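Local coordinates for Thiol:disulfide interchange protein (PDB 4OD7) that probably acts as a periplasmic DsbA-type thiol:disulfide oxidoreductase of the thioredoxin family, passing disulfide bonds to folding proteins, at residues R75-I81 against V132-V136; F27-S32 against H62-P68; I156-M162 against V183-K189. The protein carries 1 engineered substitution. One frame throughout, in Å; residues are numbered along the deposited sequence.

Contact 1: residues R75-I81 against V132-V136; sequences RAWAVAI and VNSLV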
loop_
_atom_site.group_PDB
_atom_site.type_symbol
_atom_site.label_atom_id
_atom_site.label_comp_id
_atom_site.label_asym_id
_atom_site.label_seq_id
_atom_site.Cartn_x
_atom_site.Cartn_y
_atom_site.Cartn_z
ATOM N N ARG A 75 -6.627 10.662 -0.914
ATOM C CA ARG A 75 -7.690 10.884 -1.908
ATOM C C ARG A 75 -7.176 10.641 -3.341
ATOM O O ARG A 75 -7.858 10.026 -4.121
ATOM C CB ARG A 75 -8.273 12.282 -1.778
ATOM C CG ARG A 75 -9.449 12.562 -2.748
ATOM C CD ARG A 75 -10.179 13.835 -2.293
ATOM N NE ARG A 75 -10.917 13.649 -1.039
ATOM C CZ ARG A 75 -12.133 13.154 -0.937
ATOM N NH1 ARG A 75 -12.827 12.795 -2.007
ATOM N NH2 ARG A 75 -12.667 13.029 0.256
ATOM N N ALA A 76 -5.951 11.083 -3.645
ATOM C CA ALA A 76 -5.287 10.810 -4.920
ATOM C C ALA A 76 -5.251 9.316 -5.185
ATOM O O ALA A 76 -5.489 8.862 -6.291
ATOM C CB ALA A 76 -3.863 11.362 -4.908
ATOM N N TRP A 77 -4.913 8.548 -4.170
ATOM C CA TRP A 77 -4.810 7.127 -4.368
ATOM C C TRP A 77 -6.210 6.546 -4.632
ATOM O O TRP A 77 -6.362 5.663 -5.456
ATOM C CB TRP A 77 -4.170 6.446 -3.170
ATOM C CG TRP A 77 -3.981 4.943 -3.362
ATOM C CD1 TRP A 77 -4.484 3.970 -2.594
ATOM C CD2 TRP A 77 -3.241 4.291 -4.401
ATOM N NE1 TRP A 77 -4.104 2.755 -3.058
ATOM C CE2 TRP A 77 -3.332 2.919 -4.170
ATOM C CE3 TRP A 77 -2.491 4.738 -5.488
ATOM C CZ2 TRP A 77 -2.710 1.975 -4.993
ATOM C CZ3 TRP A 77 -1.857 3.790 -6.301
ATOM C CH2 TRP A 77 -1.982 2.441 -6.053
ATOM N N ALA A 78 -7.215 7.044 -3.915
ATOM C CA ALA A 78 -8.615 6.676 -4.195
ATOM C C ALA A 78 -9.002 6.999 -5.665
ATOM O O ALA A 78 -9.764 6.291 -6.253
ATOM C CB ALA A 78 -9.561 7.357 -3.229
ATOM N N VAL A 79 -8.584 8.158 -6.176
ATOM C CA VAL A 79 -8.831 8.513 -7.574
ATOM C C VAL A 79 -8.144 7.501 -8.493
ATOM O O VAL A 79 -8.703 7.095 -9.506
ATOM C CB VAL A 79 -8.368 9.948 -7.877
ATOM C CG1 VAL A 79 -8.442 10.239 -9.384
ATOM C CG2 VAL A 79 -9.227 10.932 -7.102
ATOM N N ALA A 80 -6.911 7.128 -8.149
ATOM C CA ALA A 80 -6.154 6.200 -8.967
ATOM C C ALA A 80 -6.879 4.862 -9.069
ATOM O O ALA A 80 -6.890 4.239 -10.141
ATOM C CB ALA A 80 -4.779 6.014 -8.405
ATOM N N ILE A 81 -7.422 4.408 -7.935
ATOM C CA ILE A 81 -8.212 3.180 -7.853
ATOM C C ILE A 81 -9.470 3.330 -8.679
ATOM O O ILE A 81 -9.802 2.434 -9.445
ATOM C CB ILE A 81 -8.565 2.807 -6.428
ATOM C CG1 ILE A 81 -7.267 2.481 -5.660
ATOM C CG2 ILE A 81 -9.535 1.622 -6.393
ATOM C CD1 ILE A 81 -7.460 2.411 -4.209
ATOM N N VAL A 132 -15.135 7.890 -4.815
ATOM C CA VAL A 132 -13.836 8.281 -4.320
ATOM C C VAL A 132 -14.020 8.613 -2.849
ATOM O O VAL A 132 -13.205 8.231 -2.036
ATOM C CB VAL A 132 -13.271 9.419 -5.152
ATOM C CG1 VAL A 132 -12.132 10.123 -4.457
ATOM C CG2 VAL A 132 -12.792 8.856 -6.474
ATOM N N ASN A 133 -15.110 9.282 -2.501
ATOM C CA ASN A 133 -15.409 9.511 -1.094
ATOM C C ASN A 133 -15.489 8.211 -0.271
ATOM O O ASN A 133 -14.882 8.101 0.776
ATOM C CB ASN A 133 -16.715 10.283 -0.956
ATOM C CG ASN A 133 -16.630 11.694 -1.522
ATOM O OD1 ASN A 133 -15.554 12.286 -1.638
ATOM N ND2 ASN A 133 -17.774 12.228 -1.896
ATOM N N SER A 134 -16.146 7.191 -0.806
ATOM C CA SER A 134 -16.238 5.889 -0.163
ATOM C C SER A 134 -14.892 5.232 -0.017
ATOM O O SER A 134 -14.602 4.672 1.026
ATOM C CB SER A 134 -17.130 4.961 -0.975
ATOM O OG SER A 134 -18.440 5.489 -1.037
ATOM N N LEU A 135 -14.063 5.314 -1.046
ATOM C CA LEU A 135 -12.704 4.756 -0.977
ATOM C C LEU A 135 -11.850 5.470 0.070
ATOM O O LEU A 135 -10.998 4.859 0.706
ATOM C CB LEU A 135 -11.985 4.858 -2.334
ATOM C CG LEU A 135 -12.466 3.898 -3.399
ATOM C CD1 LEU A 135 -11.953 4.333 -4.738
ATOM C CD2 LEU A 135 -12.024 2.492 -3.131
ATOM N N VAL A 136 -12.032 6.772 0.222
ATOM C CA VAL A 136 -11.251 7.502 1.212
ATOM C C VAL A 136 -11.640 6.985 2.605
ATOM O O VAL A 136 -10.766 6.717 3.441
ATOM C CB VAL A 136 -11.444 9.060 1.069
ATOM C CG1 VAL A 136 -11.123 9.822 2.409
ATOM C CG2 VAL A 136 -10.694 9.585 -0.232
#
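A78 lies over the turn V132-V136, its methyl group meeting three side chains of the facing helix: CB is 3.6 Å from L135 CB, 3.9 Å from V136 CG2 and 4.0 Å from V132 CG1. A residue this small at the crossing illustrates a general rule of helix packing: where two helices must come close, the point of contact carries little side-chain bulk. Here the axes of the short segments approach to 8.7 Å, with an angle of 124° between their directions, and the CA atoms of A78 and V132 are 5.5 Å apart. The larger residues are spread around this point. L135 reaches past the methyl, its CD1 lying 3.3 Å from the carbonyl O of A78 and 4.0 Å from I81 CG2, while V79 CG2 meets V132 CG1 at 4.0 Å.

One turn before A78, R75 extends over the partner helix and supplies the polar part of the interface. Its NH1 donates to N133 OD1 at 2.8 Å, near the guanidinium plane, while V136 CG2 sits over one face of the group, 3.9 Å from R75 CZ. The arginine thus combines an in-plane hydrogen bond with apolar cover, and NH1 also bonds to the carbonyl of I127, just ahead of helix 130-145.

The contact joins helices 70-83 and 130-145, the first in the helical insert that DsbA proteins add to the thioredoxin fold, the second leading from it back to the sheet. F113 of helix 106-115 receives A76, A80 and also V79, and W77 turns to strands 24-28 and 58-62, meeting F28 edge-to-face and bonding to R60 O.

Contact 2: residues F27-S32 against H62-P68; sequences FFSFYS and HVDFLGP. Engineered in segment 27-32: S32 (natural residue Cys).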
loop_
_atom_site.group_PDB
_atom_site.type_symbol
_atom_site.label_atom_id
_atom_site.label_comp_id
_atom_site.label_asym_id
_atom_site.label_seq_id
_atom_site.Cartn_x
_atom_site.Cartn_y
_atom_site.Cartn_z
ATOM N N PHE A 27 -0.693 -1.365 3.390
ATOM C CA PHE A 27 -0.714 0.016 3.859
ATOM C C PHE A 27 0.594 0.718 3.456
ATOM O O PHE A 27 1.689 0.220 3.736
ATOM C CB PHE A 27 -0.871 0.035 5.365
ATOM C CG PHE A 27 -2.171 -0.529 5.843
ATOM C CD1 PHE A 27 -3.275 0.269 6.023
ATOM C CD2 PHE A 27 -2.274 -1.870 6.162
ATOM C CE1 PHE A 27 -4.471 -0.298 6.488
ATOM C CE2 PHE A 27 -3.461 -2.414 6.618
ATOM C CZ PHE A 27 -4.546 -1.637 6.781
ATOM N N PHE A 28 0.480 1.891 2.851
ATOM C CA PHE A 28 1.660 2.608 2.361
ATOM C C PHE A 28 1.426 4.095 2.384
ATOM O O PHE A 28 0.317 4.552 2.601
ATOM C CB PHE A 28 2.008 2.122 0.938
ATOM C CG PHE A 28 1.196 2.779 -0.166
ATOM C CD1 PHE A 28 1.753 3.762 -0.989
ATOM C CD2 PHE A 28 -0.131 2.405 -0.399
ATOM C CE1 PHE A 28 1.010 4.334 -2.004
ATOM C CE2 PHE A 28 -0.862 2.993 -1.399
ATOM C CZ PHE A 28 -0.274 3.950 -2.208
ATOM N N SER A 29 2.489 4.838 2.135
ATOM C CA SER A 29 2.437 6.262 1.924
ATOM C C SER A 29 3.378 6.645 0.771
ATOM O O SER A 29 4.500 6.126 0.654
ATOM C CB SER A 29 2.847 7.030 3.197
ATOM O OG SER A 29 2.902 8.425 2.964
ATOM N N PHE A 30 2.919 7.556 -0.078
ATOM C CA PHE A 30 3.754 8.085 -1.134
ATOM C C PHE A 30 4.889 8.894 -0.560
ATOM O O PHE A 30 5.887 9.110 -1.224
ATOM C CB PHE A 30 2.962 8.941 -2.064
ATOM C CG PHE A 30 2.139 8.159 -3.025
ATOM C CD1 PHE A 30 2.762 7.379 -4.012
ATOM C CD2 PHE A 30 0.743 8.201 -2.968
ATOM C CE1 PHE A 30 2.019 6.666 -4.948
ATOM C CE2 PHE A 30 -0.012 7.485 -3.895
ATOM C CZ PHE A 30 0.641 6.695 -4.878
ATOM N N TYR A 31 4.763 9.283 0.701
ATOM C CA TYR A 31 5.817 10.033 1.399
ATOM C C TYR A 31 6.937 9.209 2.008
ATOM O O TYR A 31 7.989 9.721 2.267
ATOM C CB TYR A 31 5.190 10.845 2.508
ATOM C CG TYR A 31 4.487 12.102 2.055
ATOM C CD1 TYR A 31 5.215 13.258 1.826
ATOM C CD2 TYR A 31 3.112 12.142 1.863
ATOM C CE1 TYR A 31 4.594 14.423 1.460
ATOM C CE2 TYR A 31 2.488 13.321 1.479
ATOM C CZ TYR A 31 3.246 14.446 1.280
ATOM O OH TYR A 31 2.701 15.635 0.913
ATOM N N SER A 32 6.701 7.918 2.149
ATOM C CA SER A 32 7.554 7.008 2.858
ATOM C C SER A 32 8.712 6.465 1.979
ATOM O O SER A 32 8.483 5.816 0.953
ATOM C CB SER A 32 6.666 5.873 3.388
ATOM O OG SER A 32 7.397 4.714 3.668
ATOM N N HIS A 62 -3.793 3.825 1.265
ATOM C CA HIS A 62 -2.863 4.907 1.565
ATOM C C HIS A 62 -3.167 5.486 2.966
ATOM O O HIS A 62 -4.335 5.505 3.447
ATOM C CB HIS A 62 -2.948 5.995 0.504
ATOM C CG HIS A 62 -1.873 7.032 0.622
ATOM N ND1 HIS A 62 -1.969 8.122 1.458
ATOM C CD2 HIS A 62 -0.684 7.149 -0.013
ATOM C CE1 HIS A 62 -0.879 8.865 1.339
ATOM N NE2 HIS A 62 -0.082 8.296 0.454
ATOM N N VAL A 63 -2.097 5.888 3.646
ATOM C CA VAL A 63 -2.231 6.424 4.981
ATOM C C VAL A 63 -2.133 7.966 4.994
ATOM O O VAL A 63 -1.427 8.563 4.218
ATOM C CB VAL A 63 -1.153 5.821 5.924
ATOM C CG1 VAL A 63 -1.209 4.271 5.935
ATOM C CG2 VAL A 63 0.235 6.329 5.570
ATOM N N ASP A 64 -2.834 8.594 5.928
ATOM C CA ASP A 64 -2.901 10.041 6.000
ATOM C C ASP A 64 -1.775 10.627 6.779
ATOM O O ASP A 64 -1.514 11.818 6.655
ATOM C CB ASP A 64 -4.186 10.505 6.678
ATOM C CG ASP A 64 -5.435 10.257 5.872
ATOM O OD1 ASP A 64 -5.391 9.808 4.706
ATOM O OD2 ASP A 64 -6.499 10.479 6.471
ATOM N N PHE A 65 -1.124 9.803 7.599
ATOM C CA PHE A 65 -0.340 10.332 8.706
ATOM C C PHE A 65 1.096 10.719 8.371
ATOM O O PHE A 65 1.780 11.281 9.218
ATOM C CB PHE A 65 -0.356 9.371 9.929
ATOM C CG PHE A 65 0.085 7.938 9.658
ATOM C CD1 PHE A 65 1.411 7.595 9.590
ATOM C CD2 PHE A 65 -0.844 6.935 9.565
ATOM C CE1 PHE A 65 1.789 6.304 9.371
ATOM C CE2 PHE A 65 -0.462 5.643 9.342
ATOM C CZ PHE A 65 0.858 5.320 9.257
ATOM N N LEU A 66 1.534 10.486 7.143
ATOM C CA LEU A 66 2.824 10.996 6.727
ATOM C C LEU A 66 2.615 12.128 5.746
ATOM O O LEU A 66 1.721 12.074 4.924
ATOM C CB LEU A 66 3.670 9.902 6.118
ATOM C CG LEU A 66 4.039 8.746 7.065
ATOM C CD1 LEU A 66 4.873 7.694 6.337
ATOM C CD2 LEU A 66 4.765 9.265 8.284
ATOM N N GLY A 67 3.399 13.188 5.912
ATOM C CA GLY A 67 3.544 14.222 4.916
ATOM C C GLY A 67 2.516 15.301 5.087
ATOM O O GLY A 67 1.453 15.048 5.648
ATOM N N PRO A 68 2.813 16.514 4.615
ATOM C CA PRO A 68 1.854 17.608 4.723
ATOM C C PRO A 68 0.558 17.360 3.973
ATOM O O PRO A 68 -0.510 17.702 4.475
ATOM C CB PRO A 68 2.604 18.790 4.120
ATOM C CG PRO A 68 3.970 18.491 4.301
ATOM C CD PRO A 68 4.101 17.008 4.128
HETATM O O HOH W 1 0.804 9.481 4.179
#
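Two hydrogen bonds hold the segments together: V63 N donates to F28 O at 3.0 Å, continuing the parallel pairing of F28 with H62, and F30 N donates to H62 NE2 at 3.1 Å, so the imidazole accepts from the turn S29-S32; its ND1 bonds to T74. A water bridges S29 OG (2.6 Å), V63 O (2.4 Å) and L66 O (2.8 Å), while S29 OG also accepts from Y31 N at 3.1 Å in an ST turn.

H62 points its edge at the face of F28, with ring centroids 5.2 Å apart. G67 CA stands over the Y31 ring, 3.4 Å from its centroid, where a side chain on G67 would collide with the tyrosine.

S32, engineered from the redox-active cysteine, N-caps helix 33-41 through C35 N and bonds to an acidic side chain of the bound peptide. The loops leave the ends of strands 24-28 and 58-62 at the thioredoxin active site, with F30 and Y31 against helices 70-83 and 86-99, and F27 and V63 against helix 130-145.

Contact 3: residues I156-M162 against V183-K189; sequences IDGKYKM and VNQLLMK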
loop_
_atom_site.group_PDB
_atom_site.type_symbol
_atom_site.label_atom_id
_atom_site.label_comp_id
_atom_site.label_asym_id
_atom_site.label_seq_id
_atom_site.Cartn_x
_atom_site.Cartn_y
_atom_site.Cartn_z
ATOM N N ILE A 156 -2.890 -10.001 7.036
ATOM C CA ILE A 156 -3.517 -11.095 6.303
ATOM C C ILE A 156 -4.700 -11.680 7.061
ATOM O O ILE A 156 -4.604 -11.906 8.251
ATOM C CB ILE A 156 -2.484 -12.160 6.002
ATOM C CG1 ILE A 156 -1.429 -11.541 5.079
ATOM C CG2 ILE A 156 -3.125 -13.361 5.346
ATOM C CD1 ILE A 156 -0.202 -12.344 4.933
ATOM N N ASP A 157 -5.814 -11.890 6.350
ATOM C CA ASP A 157 -7.056 -12.414 6.923
ATOM C C ASP A 157 -7.578 -11.606 8.109
ATOM O O ASP A 157 -8.380 -12.114 8.924
ATOM C CB ASP A 157 -6.869 -13.878 7.311
ATOM C CG ASP A 157 -6.679 -14.766 6.100
ATOM O OD1 ASP A 157 -7.263 -14.445 5.036
ATOM O OD2 ASP A 157 -5.926 -15.761 6.199
ATOM N N GLY A 158 -7.178 -10.334 8.156
ATOM C CA GLY A 158 -7.549 -9.436 9.233
ATOM C C GLY A 158 -7.024 -9.872 10.585
ATOM O O GLY A 158 -7.448 -9.346 11.610
ATOM N N LYS A 159 -6.074 -10.806 10.591
ATOM C CA LYS A 159 -5.656 -11.494 11.827
ATOM C C LYS A 159 -4.126 -11.567 12.016
ATOM O O LYS A 159 -3.667 -11.535 13.157
ATOM C CB LYS A 159 -6.276 -12.907 11.931
ATOM C CG LYS A 159 -5.717 -13.997 11.033
ATOM C CD LYS A 159 -6.426 -15.338 11.333
ATOM C CE LYS A 159 -6.888 -16.055 10.054
ATOM N NZ LYS A 159 -7.410 -17.456 10.256
ATOM N N TYR A 160 -3.346 -11.648 10.938
ATOM C CA TYR A 160 -1.888 -11.773 11.060
ATOM C C TYR A 160 -1.179 -10.565 10.484
ATOM O O TYR A 160 -1.375 -10.242 9.325
ATOM C CB TYR A 160 -1.353 -13.010 10.330
ATOM C CG TYR A 160 -2.013 -14.339 10.662
ATOM C CD1 TYR A 160 -1.898 -14.885 11.936
ATOM C CD2 TYR A 160 -2.743 -15.053 9.704
ATOM C CE1 TYR A 160 -2.475 -16.105 12.252
ATOM C CE2 TYR A 160 -3.330 -16.281 10.015
ATOM C CZ TYR A 160 -3.194 -16.802 11.298
ATOM O OH TYR A 160 -3.769 -18.017 11.648
ATOM N N LYS A 161 -0.346 -9.914 11.289
ATOM C CA LYS A 161 0.480 -8.818 10.798
ATOM C C LYS A 161 1.885 -9.290 10.457
ATOM O O LYS A 161 2.629 -9.788 11.312
ATOM C CB LYS A 161 0.505 -7.680 11.811
ATOM C CG LYS A 161 1.223 -6.450 11.322
ATOM C CD LYS A 161 1.211 -5.343 12.343
ATOM C CE LYS A 161 -0.188 -4.671 12.279
ATOM N NZ LYS A 161 -0.374 -3.415 13.072
ATOM N N MET A 162 2.233 -9.147 9.182
ATOM C CA MET A 162 3.585 -9.438 8.714
ATOM C C MET A 162 4.680 -8.725 9.499
ATOM O O MET A 162 4.529 -7.574 9.884
ATOM C CB MET A 162 3.749 -9.076 7.251
ATOM C CG MET A 162 2.928 -9.885 6.331
ATOM S SD MET A 162 3.319 -11.627 6.326
ATOM C CE MET A 162 4.948 -11.773 5.617
ATOM N N VAL A 183 3.579 -15.193 2.826
ATOM C CA VAL A 183 2.182 -14.767 2.684
ATOM C C VAL A 183 1.267 -15.911 2.304
ATOM O O VAL A 183 0.222 -16.101 2.918
ATOM C CB VAL A 183 2.037 -13.658 1.655
ATOM C CG1 VAL A 183 0.559 -13.360 1.375
ATOM C CG2 VAL A 183 2.746 -12.434 2.162
ATOM N N ASN A 184 1.681 -16.663 1.292
ATOM C CA ASN A 184 0.899 -17.775 0.768
ATOM C C ASN A 184 0.727 -18.866 1.837
ATOM O O ASN A 184 -0.278 -19.586 1.851
ATOM C CB ASN A 184 1.602 -18.380 -0.451
ATOM C CG ASN A 184 1.520 -17.521 -1.675
ATOM O OD1 ASN A 184 0.836 -16.511 -1.704
ATOM N ND2 ASN A 184 2.249 -17.908 -2.696
ATOM N N GLN A 185 1.684 -18.953 2.766
ATOM C CA GLN A 185 1.588 -19.909 3.859
ATOM C C GLN A 185 0.591 -19.415 4.882
ATOM O O GLN A 185 -0.160 -20.197 5.444
ATOM C CB GLN A 185 2.962 -20.146 4.512
ATOM N N LEU A 186 0.556 -18.118 5.110
ATOM C CA LEU A 186 -0.440 -17.556 5.992
ATOM C C LEU A 186 -1.815 -17.583 5.364
ATOM O O LEU A 186 -2.836 -17.508 6.054
ATOM C CB LEU A 186 -0.099 -16.123 6.292
ATOM C CG LEU A 186 1.017 -15.920 7.293
ATOM C CD1 LEU A 186 1.711 -14.620 7.006
ATOM C CD2 LEU A 186 0.420 -15.906 8.668
ATOM N N LEU A 187 -1.856 -17.621 4.039
ATOM C CA LEU A 187 -3.148 -17.681 3.371
ATOM C C LEU A 187 -3.817 -19.041 3.501
ATOM O O LEU A 187 -5.052 -19.123 3.709
ATOM C CB LEU A 187 -2.983 -17.310 1.903
ATOM C CG LEU A 187 -2.789 -15.818 1.645
ATOM C CD1 LEU A 187 -2.526 -15.630 0.181
ATOM C CD2 LEU A 187 -4.004 -14.995 2.125
ATOM N N MET A 188 -3.024 -20.106 3.357
ATOM C CA MET A 188 -3.548 -21.468 3.536
ATOM C C MET A 188 -3.856 -21.777 5.006
ATOM O O MET A 188 -4.313 -22.875 5.315
ATOM C CB MET A 188 -2.585 -22.530 2.978
ATOM C CG MET A 188 -2.460 -22.618 1.434
ATOM S SD MET A 188 -3.984 -22.921 0.475
ATOM C CE MET A 188 -4.450 -21.247 -0.016
ATOM N N LYS A 189 -3.646 -20.811 5.901
ATOM C CA LYS A 189 -3.818 -21.035 7.335
ATOM C C LYS A 189 -5.177 -20.560 7.875
ATOM O O LYS A 189 -5.461 -19.361 7.938
ATOM C CB LYS A 189 -2.681 -20.344 8.070
ATOM C CG LYS A 189 -2.586 -20.641 9.551
ATOM C CD LYS A 189 -1.305 -20.037 10.099
ATOM C CE LYS A 189 -1.150 -20.186 11.615
ATOM N NZ LYS A 189 -0.186 -21.273 11.981
#
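Strand 160-162 and helix 183-187 run almost exactly antiparallel, at 177°, with the axes of these short segments 10.7 Å apart. Between I156 and Y160 the chain reverses through D157 and G158, both with positive phi, and a classic beta bulge sets K159 and Y160 opposite I156: K159 N and Y160 N each lie 3.0 Å from the shared acceptor I156 O.

Side chains fill the gap to the helix, a common arrangement in alpha/beta packing. L186 is the central residue: its CD1 touches I156 CD1 at 3.6 Å and M162 SD at 3.5 Å, while its CD2 makes a CH-pi contact over the Y160 ring, 3.8 Å from the centroid. I156 also reaches V183, CD1 to CG1 at 3.8 Å, and L187, CG2 to CD2 at 3.7 Å. Near the chain end, K189 CE approaches Y160 OH at 3.4 Å.

Helix 172-187 therefore packs on the hairpin of strands 153-156 and 160-162, and strand 11-13, which flanks 160-162, brings Y11 against Y160, L186 and K189.

From the N terminus, contact 2 closes first: residues 33-61, which include the active-site helix, lead from the turn after strand 24-28 round to strand 58-62, its parallel neighbour. Contact 1 then closes an all-helical excursion between helices 70-83 and 130-145, and contact 3 folds the C-terminal helix back on the hairpin before it. The three loops follow in series, neither nested nor crossed. Contacts 1 and 2 nevertheless touch, W77 packing on F28, F30 and H62, which ties the helical region to the sheet. Contact 3, its centre about 26 Å from that of contact 1, reaches the same sheet as contact 2 across the chain's centre.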